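Local coordinates for protein multiheme cytochrome cf (Carboxydothermus ferrireducens DSM 11255, PDB 6QVM) that probably passes electrons through its many c-type hemes to insoluble extracellular Fe(III), while sitting inserted in the bacterial S-layer, at residues Ile127-Leu132 / Glu201-Ala205. Sequence-based numbering, arbitrary orientation.
Sequences ITKQRL and EVVKA
L132 spreads its two methyls over one turn of the facing helix: CD1 meets CB of A205 at 3.8 Å, and CD2 lies 3.7 Å from the carbonyl O of E201. That oxygen already accepts the N-H of A205, so the methyl rests against an oxygen engaged within its own helix. CG stands anti to the backbone N (chi1 173°), which carries the branched end of the leucine toward helix 199-212; its CD2 is also 4.4 Å from CG2 of V202. Just ahead of T128, the N-cap residue of helix 129-139, I127 extends the apolar patch, its CG2 4.1 Å from CG2 of V202. Both helices are apparently part of the S-layer-binding region, which stands well apart from the centre of this elongated cytochrome; F109 of helix 102-113 touches both L132 and A205. At the border of the patch the extended side chain of K129 runs obliquely to that of E201 and brings its end to the carboxylate, NZ 3.3 Å from OE2, in a salt bridge whose hydrogen bond is weak. The ammonium has a stronger partner in the carbonyl O of S181, while OE1 of E201 takes a weak bond from the N-H of S198.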
# COMPACT_ATOMS: atom_id res chain seq x y z
N ILE A 127 3.77 -18.08 42.14
CA ILE A 127 2.40 -18.56 42.15
C ILE A 127 2.24 -19.69 43.17
O ILE A 127 3.08 -20.60 43.26
CB ILE A 127 1.99 -19.02 40.74
CG1 ILE A 127 0.54 -19.52 40.73
CG2 ILE A 127 2.93 -20.08 40.20
CD1 ILE A 127 -0.46 -18.45 40.41
N THR A 128 1.17 -19.63 43.94
CA THR A 128 0.82 -20.69 44.88
C THR A 128 -0.37 -21.47 44.35
O THR A 128 -1.10 -21.03 43.46
CB THR A 128 0.52 -20.13 46.27
OG1 THR A 128 -0.66 -19.31 46.23
CG2 THR A 128 1.69 -19.31 46.79
N LYS A 129 -0.57 -22.65 44.95
CA LYS A 129 -1.62 -23.56 44.50
C LYS A 129 -3.00 -22.93 44.61
O LYS A 129 -3.88 -23.22 43.79
CB LYS A 129 -1.54 -24.85 45.31
CG LYS A 129 -2.41 -25.99 44.81
CD LYS A 129 -1.77 -27.31 45.18
CE LYS A 129 -2.69 -28.49 44.95
NZ LYS A 129 -1.99 -29.76 45.28
N GLN A 130 -3.21 -22.05 45.60
CA GLN A 130 -4.54 -21.48 45.78
C GLN A 130 -4.79 -20.33 44.81
O GLN A 130 -5.91 -20.17 44.33
CB GLN A 130 -4.74 -21.03 47.23
CG GLN A 130 -3.87 -19.86 47.66
CD GLN A 130 -4.12 -19.45 49.09
OE1 GLN A 130 -5.24 -19.12 49.47
NE2 GLN A 130 -3.07 -19.48 49.91
N ARG A 131 -3.76 -19.53 44.51
CA ARG A 131 -4.00 -18.44 43.57
C ARG A 131 -3.91 -18.90 42.12
O ARG A 131 -4.45 -18.23 41.24
CB ARG A 131 -3.04 -17.28 43.86
CG ARG A 131 -3.74 -16.18 44.64
CD ARG A 131 -2.88 -15.01 45.04
NE ARG A 131 -2.75 -13.98 44.01
CZ ARG A 131 -3.76 -13.25 43.53
NH1 ARG A 131 -3.53 -12.32 42.61
NH2 ARG A 131 -5.00 -13.43 43.97
N LEU A 132 -3.26 -20.03 41.86
CA LEU A 132 -3.41 -20.67 40.56
C LEU A 132 -4.85 -21.09 40.33
O LEU A 132 -5.39 -20.93 39.23
CB LEU A 132 -2.47 -21.87 40.42
CG LEU A 132 -2.68 -22.71 39.16
CD1 LEU A 132 -2.33 -21.91 37.91
CD2 LEU A 132 -1.87 -24.00 39.22
N GLU A 201 1.75 -28.39 37.56
CA GLU A 201 0.39 -27.96 37.86
C GLU A 201 0.02 -26.70 37.10
O GLU A 201 -1.13 -26.55 36.66
CB GLU A 201 0.23 -27.77 39.37
CG GLU A 201 0.36 -29.07 40.15
CD GLU A 201 0.19 -28.87 41.64
OE1 GLU A 201 1.02 -28.16 42.25
OE2 GLU A 201 -0.80 -29.40 42.20
N VAL A 202 0.97 -25.77 36.94
CA VAL A 202 0.73 -24.58 36.13
C VAL A 202 0.43 -24.97 34.69
O VAL A 202 -0.53 -24.49 34.08
CB VAL A 202 1.94 -23.62 36.21
CG1 VAL A 202 1.77 -22.48 35.23
CG2 VAL A 202 2.10 -23.10 37.63
N VAL A 203 1.25 -25.87 34.13
CA VAL A 203 1.08 -26.26 32.73
C VAL A 203 -0.22 -27.03 32.54
O VAL A 203 -0.93 -26.85 31.54
CB VAL A 203 2.30 -27.08 32.27
CG1 VAL A 203 2.00 -27.83 30.98
CG2 VAL A 203 3.49 -26.16 32.09
N LYS A 204 -0.58 -27.88 33.51
CA LYS A 204 -1.85 -28.58 33.42
C LYS A 204 -3.02 -27.61 33.49
O LYS A 204 -4.07 -27.83 32.88
CB LYS A 204 -1.95 -29.63 34.54
CG LYS A 204 -3.14 -30.57 34.44
CD LYS A 204 -2.79 -31.94 34.99
CE LYS A 204 -4.00 -32.85 35.03
NZ LYS A 204 -4.98 -32.42 36.06
N ALA A 205 -2.85 -26.50 34.23
CA ALA A 205 -3.88 -25.47 34.27
C ALA A 205 -3.90 -24.68 32.97
O ALA A 205 -4.97 -24.38 32.43
CB ALA A 205 -3.66 -24.56 35.47